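Local atomic coordinates of alpha-1,3-glucanase (Paenibacillus glycanilyticus, PDB entry 6K0P), a protein that hydrolyses alpha-1,3-glucan as a bacterial glycoside hydrolase of family GH87. Residues A263-Y277 with M293-V307. The protein carries 1 engineered substitution. Numbering follows the deposited sequence. Where two conformers were deposited one is given.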
# COMPACT_ATOMS: atom_id res chain seq x y z
N ALA A 263 28.10 -3.12 -4.38
CA ALA A 263 27.09 -3.63 -5.31
C ALA A 263 26.08 -2.56 -5.71
O ALA A 263 25.00 -2.89 -6.24
CB ALA A 263 26.41 -4.87 -4.75
N ASN A 264 26.39 -1.29 -5.49
CA ASN A 264 25.60 -0.24 -6.12
C ASN A 264 25.54 -0.51 -7.62
O ASN A 264 26.48 -1.06 -8.21
CB ASN A 264 26.24 1.12 -5.87
CG ASN A 264 25.98 1.65 -4.45
OD1 ASN A 264 25.07 1.17 -3.75
ND2 ASN A 264 26.76 2.63 -4.04
N GLY A 265 24.40 -0.18 -8.23
CA GLY A 265 24.20 -0.47 -9.64
C GLY A 265 23.60 -1.84 -9.92
O GLY A 265 23.43 -2.18 -11.10
N SER A 266 23.28 -2.61 -8.89
CA SER A 266 22.70 -3.94 -9.06
C SER A 266 21.26 -3.87 -9.55
O SER A 266 20.59 -2.83 -9.49
CB SER A 266 22.73 -4.69 -7.72
OG SER A 266 24.06 -5.01 -7.34
N THR A 267 20.77 -5.01 -10.03
CA THR A 267 19.40 -5.16 -10.49
C THR A 267 18.84 -6.45 -9.90
O THR A 267 19.51 -7.48 -9.96
CB THR A 267 19.35 -5.25 -12.02
OG1 THR A 267 19.87 -4.04 -12.59
CG2 THR A 267 17.91 -5.46 -12.49
N ILE A 268 17.65 -6.37 -9.33
CA ILE A 268 16.91 -7.56 -8.89
C ILE A 268 15.58 -7.54 -9.62
O ILE A 268 14.83 -6.56 -9.52
CB ILE A 268 16.69 -7.55 -7.37
CG1 ILE A 268 18.02 -7.47 -6.62
CG2 ILE A 268 15.90 -8.78 -6.94
CD1 ILE A 268 17.89 -7.31 -5.11
N ARG A 269 15.28 -8.61 -10.36
CA ARG A 269 14.08 -8.56 -11.19
C ARG A 269 13.44 -9.92 -11.41
O ARG A 269 14.10 -10.96 -11.37
CB ARG A 269 14.33 -7.88 -12.54
CG ARG A 269 15.28 -8.66 -13.47
CD ARG A 269 15.43 -7.90 -14.78
NE ARG A 269 16.52 -8.36 -15.64
CZ ARG A 269 16.35 -9.17 -16.68
NH1 ARG A 269 15.14 -9.64 -16.96
NH2 ARG A 269 17.39 -9.52 -17.44
N ASP A 270 12.12 -9.88 -11.66
CA ASP A 270 11.38 -10.99 -12.25
C ASP A 270 11.26 -12.18 -11.30
O ASP A 270 11.52 -13.32 -11.67
CB ASP A 270 11.95 -11.41 -13.61
CG ASP A 270 12.03 -10.25 -14.59
OD1 ASP A 270 11.26 -9.28 -14.46
OD2 ASP A 270 12.86 -10.33 -15.52
N LEU A 271 10.83 -11.91 -10.07
CA LEU A 271 10.72 -12.98 -9.08
C LEU A 271 9.77 -12.53 -7.99
O LEU A 271 9.40 -11.35 -7.90
CB LEU A 271 12.11 -13.35 -8.52
CG LEU A 271 12.98 -12.24 -7.91
CD1 LEU A 271 12.53 -11.84 -6.51
CD2 LEU A 271 14.46 -12.67 -7.90
N SER A 272 9.41 -13.46 -7.13
CA SER A 272 8.60 -13.15 -5.96
C SER A 272 9.32 -13.57 -4.69
O SER A 272 10.22 -14.43 -4.71
CB SER A 272 7.20 -13.79 -6.01
OG SER A 272 7.30 -15.20 -6.05
N ALA A 273 8.94 -12.94 -3.58
CA ALA A 273 9.50 -13.25 -2.27
C ALA A 273 8.36 -13.36 -1.28
O ALA A 273 7.54 -12.44 -1.15
CB ALA A 273 10.51 -12.19 -1.82
N TRP A 274 8.31 -14.49 -0.59
CA TRP A 274 7.22 -14.88 0.29
C TRP A 274 7.80 -14.97 1.70
O TRP A 274 8.43 -15.97 2.06
CB TRP A 274 6.62 -16.20 -0.19
CG TRP A 274 5.95 -15.99 -1.52
CD1 TRP A 274 6.51 -16.14 -2.76
CD2 TRP A 274 4.62 -15.51 -1.73
NE1 TRP A 274 5.60 -15.80 -3.73
CE2 TRP A 274 4.43 -15.41 -3.12
CE3 TRP A 274 3.57 -15.17 -0.87
CZ2 TRP A 274 3.23 -14.97 -3.68
CZ3 TRP A 274 2.38 -14.73 -1.43
CH2 TRP A 274 2.22 -14.64 -2.82
N GLY A 275 7.61 -13.91 2.48
CA GLY A 275 8.16 -13.85 3.82
C GLY A 275 7.38 -14.69 4.80
O GLY A 275 6.35 -15.29 4.48
N ASN A 276 7.88 -14.74 6.03
CA ASN A 276 7.21 -15.49 7.08
C ASN A 276 6.84 -14.61 8.27
O ASN A 276 6.59 -15.12 9.37
CB ASN A 276 8.03 -16.71 7.50
CG ASN A 276 9.34 -16.32 8.15
OD1 ASN A 276 9.61 -15.14 8.37
ND2 ASN A 276 10.18 -17.33 8.43
N TYR A 277 6.79 -13.29 8.08
CA TYR A 277 6.32 -12.42 9.15
C TYR A 277 4.83 -12.63 9.35
O TYR A 277 4.07 -12.75 8.39
CB TYR A 277 6.63 -10.95 8.85
CG TYR A 277 8.06 -10.61 9.20
CD1 TYR A 277 9.08 -10.85 8.29
CD2 TYR A 277 8.40 -10.09 10.45
CE1 TYR A 277 10.41 -10.57 8.60
CE2 TYR A 277 9.73 -9.82 10.78
CZ TYR A 277 10.72 -10.06 9.84
OH TYR A 277 12.05 -9.81 10.13
N MET A 293 22.28 3.02 -0.70
CA MET A 293 22.51 2.44 -2.02
C MET A 293 22.21 3.43 -3.14
O MET A 293 21.38 4.34 -3.00
CB MET A 293 21.70 1.15 -2.22
CG MET A 293 20.23 1.37 -2.57
SD MET A 293 19.36 -0.21 -2.60
CE MET A 293 17.80 0.28 -3.35
N GLN A 294 22.91 3.24 -4.26
CA GLN A 294 22.82 4.11 -5.42
C GLN A 294 22.63 3.27 -6.66
O GLN A 294 23.20 2.18 -6.77
CB GLN A 294 24.12 4.96 -5.58
CG GLN A 294 24.60 5.64 -4.28
CD GLN A 294 23.85 6.92 -3.96
OE1 GLN A 294 23.74 7.83 -4.80
NE2 GLN A 294 23.34 7.02 -2.73
N ASN A 295 21.83 3.78 -7.60
CA ASN A 295 21.74 3.23 -8.96
C ASN A 295 21.23 1.79 -9.00
O ASN A 295 21.52 1.05 -9.95
CB ASN A 295 23.07 3.36 -9.71
CG ASN A 295 23.54 4.79 -9.83
OD1 ASN A 295 24.58 5.16 -9.29
ND2 ASN A 295 22.76 5.60 -10.52
N VAL A 296 20.47 1.37 -7.99
CA VAL A 296 19.94 0.00 -7.92
C VAL A 296 18.56 -0.02 -8.56
O VAL A 296 17.77 0.91 -8.38
CB VAL A 296 19.90 -0.48 -6.46
CG1 VAL A 296 19.11 -1.79 -6.31
CG2 VAL A 296 21.32 -0.65 -5.90
N THR A 297 18.26 -1.09 -9.30
CA THR A 297 16.96 -1.27 -9.93
C THR A 297 16.31 -2.51 -9.34
O THR A 297 16.92 -3.58 -9.28
CB THR A 297 17.11 -1.44 -11.44
OG1 THR A 297 17.63 -0.22 -11.99
CG2 THR A 297 15.77 -1.74 -12.09
N VAL A 298 15.07 -2.34 -8.89
CA VAL A 298 14.24 -3.43 -8.38
C VAL A 298 12.99 -3.42 -9.24
O VAL A 298 12.21 -2.46 -9.21
CB VAL A 298 13.89 -3.22 -6.90
CG1 VAL A 298 12.91 -4.28 -6.42
CG2 VAL A 298 15.17 -3.22 -6.06
N GLN A 299 12.81 -4.47 -10.06
CA GLN A 299 11.82 -4.41 -11.12
C GLN A 299 11.03 -5.70 -11.25
O GLN A 299 11.60 -6.78 -11.28
CB GLN A 299 12.49 -4.10 -12.47
CG GLN A 299 11.49 -3.88 -13.59
CD GLN A 299 12.08 -3.10 -14.75
OE1 GLN A 299 13.06 -2.37 -14.59
NE2 GLN A 299 11.49 -3.25 -15.93
N ASN A 300 9.70 -5.57 -11.36
CA ASN A 300 8.83 -6.73 -11.58
C ASN A 300 9.05 -7.81 -10.52
O ASN A 300 9.17 -9.00 -10.82
CB ASN A 300 9.02 -7.29 -13.00
CG ASN A 300 7.99 -8.37 -13.36
OD1 ASN A 300 6.81 -8.30 -12.94
ND2 ASN A 300 8.42 -9.36 -14.12
N ILE A 301 9.13 -7.39 -9.26
CA ILE A 301 9.11 -8.34 -8.16
C ILE A 301 7.81 -8.20 -7.38
O ILE A 301 7.16 -7.14 -7.37
CB ILE A 301 10.36 -8.32 -7.24
CG1 ILE A 301 10.36 -7.11 -6.32
CG2 ILE A 301 11.66 -8.39 -8.08
CD1 ILE A 301 11.38 -7.26 -5.20
N TRP A 302 7.40 -9.31 -6.76
CA TRP A 302 6.16 -9.42 -6.01
C TRP A 302 6.56 -9.90 -4.62
O TRP A 302 7.15 -10.98 -4.48
CB TRP A 302 5.26 -10.42 -6.74
CG TRP A 302 3.99 -10.91 -6.06
CD1 TRP A 302 3.50 -10.59 -4.82
CD2 TRP A 302 3.07 -11.84 -6.63
NE1 TRP A 302 2.32 -11.27 -4.60
CE2 TRP A 302 2.04 -12.05 -5.69
CE3 TRP A 302 3.01 -12.52 -7.86
CZ2 TRP A 302 0.97 -12.91 -5.93
CZ3 TRP A 302 1.95 -13.37 -8.10
CH2 TRP A 302 0.94 -13.56 -7.14
N VAL A 303 6.31 -9.08 -3.60
CA VAL A 303 6.78 -9.34 -2.24
C VAL A 303 5.59 -9.30 -1.29
O VAL A 303 4.75 -8.40 -1.37
CB VAL A 303 7.84 -8.30 -1.84
CG1 VAL A 303 8.34 -8.52 -0.44
CG2 VAL A 303 9.00 -8.34 -2.82
N GLU A 304 5.53 -10.28 -0.37
CA GLU A 304 4.49 -10.36 0.64
C GLU A 304 5.07 -10.81 1.97
O GLU A 304 6.07 -11.53 2.03
CB GLU A 304 3.38 -11.36 0.28
CG GLU A 304 2.74 -11.06 -1.07
CD GLU A 304 1.30 -11.52 -1.19
OE1 GLU A 304 0.65 -11.87 -0.17
OE2 GLU A 304 0.78 -11.51 -2.33
N HIS A 305 4.41 -10.40 3.05
CA HIS A 305 4.67 -10.96 4.38
C HIS A 305 6.07 -10.66 4.88
O HIS A 305 6.70 -11.47 5.57
CB HIS A 305 4.32 -12.45 4.45
CG HIS A 305 2.94 -12.75 3.97
ND1 HIS A 305 2.63 -13.86 3.21
CD2 HIS A 305 1.78 -12.06 4.12
CE1 HIS A 305 1.34 -13.84 2.91
NE2 HIS A 305 0.80 -12.76 3.46
N PHE A 306 6.57 -9.48 4.51
CA PHE A 306 7.68 -8.81 5.15
C PHE A 306 7.15 -7.60 5.91
O PHE A 306 5.97 -7.25 5.79
CB PHE A 306 8.74 -8.39 4.12
CG PHE A 306 9.50 -9.56 3.54
CD1 PHE A 306 9.00 -10.25 2.44
CD2 PHE A 306 10.67 -10.00 4.13
CE1 PHE A 306 9.68 -11.34 1.92
CE2 PHE A 306 11.36 -11.09 3.61
CZ PHE A 306 10.86 -11.77 2.51
N VAL A 307 8.02 -6.98 6.70
CA VAL A 307 7.64 -5.72 7.33
C VAL A 307 7.56 -4.62 6.27
O VAL A 307 6.56 -3.90 6.18
CB VAL A 307 8.59 -5.38 8.49
CG1 VAL A 307 8.18 -4.05 9.15
CG2 VAL A 307 8.56 -6.50 9.53
O HOH W 1 20.47 -0.82 -11.78
O HOH W 2 4.48 -15.71 2.49
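Asp270 OD2 is gripped by Arg269 NH1, a salt bridge of 2.8 Å, and by Gln179, while Asn300 ND2 reaches over from the next coil to Asp270 OD1 at 2.9 Å. Asn300 CG is anti to the backbone N (chi1 -171°), which carries the amide to Asp270. The Asn300 donor stands above the carboxylate plane, although Asp270 OD1 lies close to the plane of the Asn300 amide. Asp270 and Asn300 sit at matching corners, their side chains crossing at about a right angle, where 267-269 turns into 271-274 and 297-299 into 301-304, both with positive phi; the strands run parallel in register before and after, as successive coils of the right-handed beta-helix expected of this clan.

Farther along, the six-membered ring of Trp274 meets Trp302 obliquely, its CZ2 over one face of the Trp302 indole, 3.7 Å from Trp302 CE2. Glu304 runs alongside Trp274, Glu304 CD 3.4 Å from Trp274 CZ3. Trp302 NE1 donates at 2.8 Å to the anti lone pair of Glu304 OE2, which lies in the indole plane, and Asn327 holds OE1. Inside the coil, Gly275 CA makes a CH-pi contact over the Phe306 ring, 3.5 Å from Phe306 CE1. Val307 CG2 does likewise over one face of Tyr277, 3.7 Å from Tyr277 CD2; Val307 lines a glycan pocket and touches bound glucose.

With such donors, both carboxylates probably stay ionised despite burial.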